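DUF1214 domain-containing protein (Burkholderia cenocepacia, PDB 6ANS) is of unknown function but belongs to the DUF1214 family and combines long helices with several small beta sheets. Local coordinates at residues L78-E83 against G91-S96; H255-P260 against E289-D294; V340-T345 against N351-A356. All coordinates share one frame; numbering follows the deposited sequence. Where two conformers were deposited one is given.

Contact 1: L78-E83 against G91-S96; sequences LEMHVE and GFFSPS
E79 OE1 is gripped by two waters that tie it to the backbone of S94, with no direct hydrogen bond between the segments. One water donates to E79 OE1 at 2.7 Å and accepts from S94 N; the other donates to S94 O and gives E79 OE1 a second, weak bond. The extended E79 chain carries its carboxylate past the F93 ring, where OE1 lies 3.2 Å from F93 CD2 and the two planes stand 84° apart. Nearer the helix, E79 CB makes a CH-pi contact over one face of that ring, 4.0 Å from its centroid. With CG between its backbone N and carbonyl carbon (chi1 68°), F93 turns its ring toward the helix. The phenyl thus joins the last turns of helix 60-83 to the irregular chain leading into strand 109-115, whose Y113 pairs with F93 by backbone hydrogen bonds and a ring contact. F93 CZ reaches M80 obliquely, 3.5 Å from M80 CA, and also touches CB of this selenomethionine. The same residues lie in a wider, pi-type turn at the end of the helix, where L78 O accepts from both V82 N and E83 N, each at 2.9 Å. E83 OE2 forms a salt bridge with R72 of the second subunit.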
# COMPACT_ATOMS: atom_id res chain seq x y z
N LEU A 78 9.56 2.19 0.23
CA LEU A 78 9.54 1.80 1.64
C LEU A 78 9.10 0.35 1.81
O LEU A 78 9.57 -0.35 2.72
CB LEU A 78 8.63 2.75 2.44
CG LEU A 78 9.18 4.15 2.70
CD1 LEU A 78 8.07 5.12 3.19
CD2 LEU A 78 10.35 4.12 3.70
N GLU A 79 8.17 -0.12 0.99
CA GLU A 79 7.82 -1.54 1.03
C GLU A 79 8.99 -2.38 0.57
O GLU A 79 9.32 -3.41 1.19
CB GLU A 79 6.58 -1.80 0.17
CG GLU A 79 5.28 -1.17 0.76
CD GLU A 79 4.04 -1.40 -0.11
OE1 GLU A 79 4.07 -2.27 -1.01
OE2 GLU A 79 3.03 -0.70 0.09
N MSE A 80 9.64 -1.95 -0.51
CA MSE A 80 10.77 -2.64 -1.07
C MSE A 80 11.93 -2.76 -0.10
O MSE A 80 12.48 -3.83 0.08
CB MSE A 80 11.25 -1.91 -2.33
CG MSE A 80 12.42 -2.60 -3.00
SE MSE A 80 12.91 -1.65 -4.64
CE MSE A 80 11.29 -1.98 -5.75
N HIS A 81 12.29 -1.65 0.56
CA HIS A 81 13.56 -1.59 1.28
C HIS A 81 13.43 -1.54 2.79
O HIS A 81 14.44 -1.72 3.47
CB HIS A 81 14.37 -0.38 0.82
CG HIS A 81 14.90 -0.53 -0.57
ND1 HIS A 81 15.82 -1.50 -0.91
CD2 HIS A 81 14.64 0.16 -1.71
CE1 HIS A 81 16.12 -1.39 -2.19
NE2 HIS A 81 15.42 -0.39 -2.70
N VAL A 82 12.23 -1.31 3.34
CA VAL A 82 12.04 -1.26 4.78
C VAL A 82 11.09 -2.36 5.26
O VAL A 82 11.44 -3.14 6.13
CB VAL A 82 11.55 0.13 5.23
CG1 VAL A 82 11.09 0.09 6.68
CG2 VAL A 82 12.68 1.14 5.07
N GLU A 83 9.90 -2.46 4.65
CA GLU A 83 8.88 -3.35 5.20
C GLU A 83 9.02 -4.80 4.74
O GLU A 83 8.78 -5.72 5.53
CB GLU A 83 7.47 -2.83 4.87
CG GLU A 83 7.17 -1.46 5.45
CD GLU A 83 7.21 -1.44 6.97
OE1 GLU A 83 7.15 -2.52 7.59
OE2 GLU A 83 7.28 -0.34 7.55
N GLY A 91 8.12 -11.75 1.56
CA GLY A 91 6.70 -11.63 1.29
C GLY A 91 6.50 -10.80 0.04
O GLY A 91 7.32 -9.94 -0.28
N PHE A 92 5.43 -11.10 -0.69
CA PHE A 92 5.10 -10.34 -1.88
C PHE A 92 4.47 -8.99 -1.54
O PHE A 92 3.68 -8.87 -0.59
CB PHE A 92 4.15 -11.15 -2.77
CG PHE A 92 4.81 -12.28 -3.51
CD1 PHE A 92 5.85 -12.03 -4.40
CD2 PHE A 92 4.39 -13.59 -3.32
CE1 PHE A 92 6.46 -13.07 -5.09
CE2 PHE A 92 5.00 -14.63 -4.01
CZ PHE A 92 6.04 -14.37 -4.89
N PHE A 93 4.82 -7.98 -2.32
CA PHE A 93 4.03 -6.75 -2.40
C PHE A 93 4.00 -6.37 -3.87
O PHE A 93 4.69 -6.97 -4.69
CB PHE A 93 4.63 -5.63 -1.53
CG PHE A 93 5.94 -5.11 -2.05
CD1 PHE A 93 7.13 -5.79 -1.76
CD2 PHE A 93 5.99 -3.98 -2.84
CE1 PHE A 93 8.34 -5.33 -2.25
CE2 PHE A 93 7.22 -3.51 -3.34
CZ PHE A 93 8.39 -4.20 -3.05
N SER A 94 3.22 -5.35 -4.20
CA SER A 94 3.06 -4.94 -5.59
C SER A 94 3.93 -3.73 -5.86
O SER A 94 3.67 -2.66 -5.30
CB SER A 94 1.59 -4.62 -5.87
OG SER A 94 1.45 -3.92 -7.09
N PRO A 95 4.96 -3.82 -6.72
CA PRO A 95 5.79 -2.65 -7.01
C PRO A 95 5.21 -1.71 -8.05
O PRO A 95 5.86 -0.72 -8.41
CB PRO A 95 7.10 -3.29 -7.52
CG PRO A 95 6.62 -4.50 -8.27
CD PRO A 95 5.39 -5.00 -7.49
N SER A 96 4.03 -2.01 -8.59
CA SER A 96 3.29 -1.08 -9.44
C SER A 96 1.85 -1.55 -9.49
O SER A 96 1.59 -2.75 -9.59
CB SER A 96 3.85 -0.99 -10.86
OG SER A 96 4.92 -0.06 -10.95
O HOH W 1 1.88 -3.36 -2.18
O HOH W 2 4.37 -0.57 -3.59

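Contact 2: H255-P260 against E289-D294; sequences HVNALP and EALVID
The flat group that meets the strand is the peptide following N257, where L291 CD1 comes to 3.3 Å from N257 O; neither ring of segment 255-260 lies between the two segments. The H255 imidazole is instead covered within its own segment, with P260 CG 3.4 Å above its plane and over its centre, while ND1 is hydrogen-bonded to S281 OG. The N257 carboxamide is likewise engaged elsewhere, its OD1 accepting from S284 N. What N257 gives to the contact is its carbonyl oxygen and its CB, the latter 3.9 Å from L291 CD1. L291 extends its branch there with CG anti to the backbone N (chi1 -175°). The same N257 O is hydrogen-bonded to T378 OG1, so the methyl packs beside a carbonyl that already has a polar partner. Further along, L259 CD2 and I293 CG2 approach only to 4.4 Å, a loose pairing completed by I363 and W365 of strand 360-368, which both side chains touch. No hydrogen bond joins the two segments. The first four residues form a type II beta turn, H255 to A258, closed by A258 N to H255 O at 3.2 Å, with N257 in the positive-phi position (66°). The arrangement is that of a turn whose N257 bonds through its backbone to C282 of strand 276-284, adding apolar atoms to the core between that sheet and the mixed sheet of strand 289-295.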
# COMPACT_ATOMS: atom_id res chain seq x y z
N HIS A 255 12.36 11.62 -31.59
CA HIS A 255 11.34 10.89 -32.34
C HIS A 255 9.97 11.02 -31.67
O HIS A 255 9.24 10.04 -31.53
CB HIS A 255 11.75 9.41 -32.54
CG HIS A 255 12.10 8.67 -31.28
ND1 HIS A 255 11.16 8.17 -30.41
CD2 HIS A 255 13.31 8.32 -30.77
CE1 HIS A 255 11.76 7.55 -29.41
NE2 HIS A 255 13.07 7.62 -29.60
N VAL A 256 9.61 12.25 -31.29
CA VAL A 256 8.31 12.53 -30.70
C VAL A 256 7.20 12.14 -31.68
O VAL A 256 7.30 12.39 -32.89
CB VAL A 256 8.21 14.02 -30.32
CG1 VAL A 256 8.41 14.91 -31.56
CG2 VAL A 256 6.87 14.34 -29.66
N ASN A 257 6.15 11.52 -31.16
CA ASN A 257 4.97 11.08 -31.92
C ASN A 257 5.26 9.98 -32.93
O ASN A 257 4.39 9.65 -33.73
CB ASN A 257 4.28 12.25 -32.63
CG ASN A 257 3.56 13.19 -31.66
OD1 ASN A 257 3.10 12.77 -30.60
ND2 ASN A 257 3.46 14.46 -32.04
N ALA A 258 6.47 9.42 -32.95
CA ALA A 258 6.73 8.15 -33.62
C ALA A 258 6.88 7.08 -32.54
O ALA A 258 6.94 7.38 -31.36
CB ALA A 258 7.98 8.22 -34.51
N LEU A 259 6.96 5.82 -32.95
CA LEU A 259 7.04 4.71 -31.99
C LEU A 259 8.09 3.70 -32.43
O LEU A 259 7.78 2.55 -32.75
CB LEU A 259 5.67 4.05 -31.84
CG LEU A 259 5.45 3.14 -30.65
CD1 LEU A 259 5.94 3.81 -29.39
CD2 LEU A 259 3.94 2.82 -30.53
N PRO A 260 9.37 4.10 -32.44
CA PRO A 260 10.42 3.20 -32.90
C PRO A 260 10.67 2.08 -31.91
O PRO A 260 10.33 2.21 -30.72
CB PRO A 260 11.64 4.13 -33.02
CG PRO A 260 11.42 5.15 -31.97
CD PRO A 260 9.92 5.38 -31.95
N GLU A 289 -5.77 17.44 -32.33
CA GLU A 289 -4.92 16.50 -33.04
C GLU A 289 -5.10 15.08 -32.52
O GLU A 289 -5.47 14.86 -31.36
CB GLU A 289 -3.45 16.90 -32.93
CG GLU A 289 -3.13 18.21 -33.64
CD GLU A 289 -1.69 18.61 -33.46
OE1 GLU A 289 -1.14 18.37 -32.36
OE2 GLU A 289 -1.09 19.15 -34.42
N ALA A 290 -4.81 14.12 -33.39
CA ALA A 290 -4.82 12.72 -33.03
C ALA A 290 -3.57 12.06 -33.58
O ALA A 290 -3.06 12.45 -34.64
CB ALA A 290 -6.08 12.01 -33.57
N LEU A 291 -3.08 11.07 -32.85
CA LEU A 291 -1.96 10.24 -33.29
C LEU A 291 -2.52 8.92 -33.79
O LEU A 291 -3.14 8.17 -33.02
CB LEU A 291 -0.97 10.01 -32.16
CG LEU A 291 0.29 9.24 -32.59
CD1 LEU A 291 1.15 10.07 -33.54
CD2 LEU A 291 1.08 8.79 -31.39
N VAL A 292 -2.30 8.62 -35.07
CA VAL A 292 -2.80 7.41 -35.69
C VAL A 292 -1.66 6.40 -35.75
O VAL A 292 -0.66 6.63 -36.43
CB VAL A 292 -3.35 7.68 -37.10
CG1 VAL A 292 -3.93 6.39 -37.70
CG2 VAL A 292 -4.39 8.80 -37.06
N ILE A 293 -1.82 5.28 -35.04
CA ILE A 293 -0.83 4.22 -34.99
C ILE A 293 -1.37 3.03 -35.78
O ILE A 293 -2.54 2.66 -35.63
CB ILE A 293 -0.53 3.80 -33.53
CG1 ILE A 293 -0.26 5.04 -32.66
CG2 ILE A 293 0.64 2.83 -33.48
CD1 ILE A 293 -0.17 4.72 -31.17
N ASP A 294 -0.51 2.43 -36.61
CA ASP A 294 -0.89 1.33 -37.49
C ASP A 294 0.16 0.25 -37.46
O ASP A 294 1.36 0.53 -37.53
CB ASP A 294 -1.06 1.78 -38.94
CG ASP A 294 -2.34 2.55 -39.17
OD1 ASP A 294 -3.42 1.94 -39.08
OD2 ASP A 294 -2.25 3.76 -39.44

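Contact 3: V340-T345 against N351-A356; sequences VIVAAT and NWLDTA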
# COMPACT_ATOMS: atom_id res chain seq x y z
N VAL A 340 -4.84 2.03 -33.89
CA VAL A 340 -5.09 2.57 -32.55
C VAL A 340 -4.93 4.08 -32.62
O VAL A 340 -3.90 4.58 -33.11
CB VAL A 340 -4.12 1.98 -31.50
CG1 VAL A 340 -4.40 2.59 -30.14
CG2 VAL A 340 -4.22 0.46 -31.45
N ILE A 341 -5.91 4.81 -32.09
CA ILE A 341 -5.94 6.27 -32.19
C ILE A 341 -5.78 6.87 -30.80
O ILE A 341 -6.55 6.56 -29.89
CB ILE A 341 -7.26 6.76 -32.82
CG1 ILE A 341 -7.53 6.03 -34.15
CG2 ILE A 341 -7.24 8.27 -32.96
CD1 ILE A 341 -6.80 6.60 -35.33
N VAL A 342 -4.78 7.75 -30.65
CA VAL A 342 -4.57 8.55 -29.45
C VAL A 342 -5.24 9.90 -29.67
O VAL A 342 -4.89 10.61 -30.62
CB VAL A 342 -3.07 8.72 -29.16
CG1 VAL A 342 -2.85 9.48 -27.87
CG2 VAL A 342 -2.35 7.38 -29.10
N ALA A 343 -6.20 10.27 -28.81
CA ALA A 343 -6.97 11.50 -29.00
C ALA A 343 -7.75 11.83 -27.73
O ALA A 343 -7.85 11.02 -26.80
CB ALA A 343 -7.92 11.38 -30.19
N ALA A 344 -8.33 13.04 -27.71
CA ALA A 344 -9.11 13.49 -26.56
C ALA A 344 -10.50 12.84 -26.51
O ALA A 344 -11.06 12.68 -25.41
CB ALA A 344 -9.26 15.01 -26.59
N THR A 345 -11.09 12.51 -27.66
CA THR A 345 -12.35 11.80 -27.72
C THR A 345 -12.25 10.71 -28.77
O THR A 345 -11.44 10.80 -29.70
CB THR A 345 -13.52 12.75 -28.04
OG1 THR A 345 -13.24 13.48 -29.24
CG2 THR A 345 -13.78 13.73 -26.90
N ASN A 351 -10.21 1.72 -32.18
CA ASN A 351 -9.44 1.48 -30.96
C ASN A 351 -8.81 2.79 -30.50
O ASN A 351 -8.24 3.53 -31.31
CB ASN A 351 -8.35 0.44 -31.22
CG ASN A 351 -8.91 -0.86 -31.78
OD1 ASN A 351 -9.88 -1.40 -31.26
ND2 ASN A 351 -8.29 -1.37 -32.84
N TRP A 352 -8.93 3.09 -29.21
CA TRP A 352 -8.74 4.44 -28.72
C TRP A 352 -7.89 4.47 -27.46
O TRP A 352 -8.10 3.68 -26.54
CB TRP A 352 -10.11 5.08 -28.46
CG TRP A 352 -10.07 6.46 -27.89
CD1 TRP A 352 -9.30 7.50 -28.31
CD2 TRP A 352 -10.84 6.94 -26.78
NE1 TRP A 352 -9.55 8.61 -27.54
CE2 TRP A 352 -10.49 8.29 -26.60
CE3 TRP A 352 -11.80 6.36 -25.94
CZ2 TRP A 352 -11.07 9.08 -25.60
CZ3 TRP A 352 -12.37 7.14 -24.95
CH2 TRP A 352 -12.00 8.49 -24.78
N LEU A 353 -6.94 5.41 -27.42
CA LEU A 353 -6.23 5.77 -26.20
C LEU A 353 -6.58 7.22 -25.84
O LEU A 353 -6.31 8.13 -26.63
CB LEU A 353 -4.71 5.60 -26.37
CG LEU A 353 -4.23 4.20 -26.75
CD1 LEU A 353 -2.73 4.15 -26.91
CD2 LEU A 353 -4.71 3.12 -25.74
N ASP A 354 -7.17 7.41 -24.66
CA ASP A 354 -7.66 8.71 -24.21
C ASP A 354 -6.50 9.54 -23.66
O ASP A 354 -5.80 9.09 -22.74
CB ASP A 354 -8.73 8.51 -23.14
CG ASP A 354 -9.39 9.80 -22.67
OD1 ASP A 354 -8.89 10.91 -22.99
OD2 ASP A 354 -10.42 9.71 -21.97
N THR A 355 -6.29 10.75 -24.20
CA THR A 355 -5.20 11.58 -23.70
C THR A 355 -5.47 12.13 -22.30
O THR A 355 -4.52 12.58 -21.64
CB THR A 355 -4.88 12.74 -24.66
OG1 THR A 355 -6.07 13.50 -24.93
CG2 THR A 355 -4.27 12.21 -25.97
N ALA A 356 -6.72 12.10 -21.84
CA ALA A 356 -7.04 12.31 -20.42
C ALA A 356 -6.46 13.62 -19.89
O ALA A 356 -5.85 13.67 -18.82
CB ALA A 356 -6.54 11.11 -19.59
O HOH W 3 -10.13 13.16 -23.01
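L353 N donates to I341 O at 2.8 Å and nearly straight (169°), and I341 N to N351 O at the same length. A343 N continues the pattern to L353 O at 3.1 Å. A343 O then takes two donors: W352 NE1 and T355 N, each 3.0 Å away, approach it from opposite faces of its carbonyl plane. With CG anti to the backbone N (chi1 177°), W352 brings its indole N-H to this oxygen. T345 C lies 3.3 Å above one face of the indole and D354 CB over the opposite one, both offset toward the rim. At the far end one water donates to both A344 O and D354 OD1. That same OD1 accepts from A356 N, an Asx turn that begins at the last residue of the strand. On the sheet face bearing V340, V342 and L353, V340 CG1 packs 3.8 Å from L353 CG, and V342 CG2 reaches L353 CD1. V342 CG1 extends this apolar row to T355 CG2 at 3.6 Å. The alternating bonds and the 28° between the N-to-C directions identify a parallel pair, with 351-354 outermost, within this chain, on its side of a mixed sheet, joined to its partner by a short connection without helix.

In the fold
Contact 1 comes first along the chain, closing a short loop of seven residues as helix 60-83 gives way to the chain entering strand 109-115. Contact 2 follows after helix 224-251 and spans 28 residues, including helix 264-269 and strand 276-284, before reaching strand 289-295. Contact 3 closes last, over five residues. The three are in series, with none enclosing or crossing another. Contacts 2 and 3 meet through neighbouring strands 289-295 and 338-343 of one mixed sheet, where L291 N and I293 N probably bond to V342 O and V340 O; the centres of the two contacts are about 12 Å apart. Contact 1 lies on the opposite side of the chain's centre, about 18 Å from contact 3 at the nearest atoms.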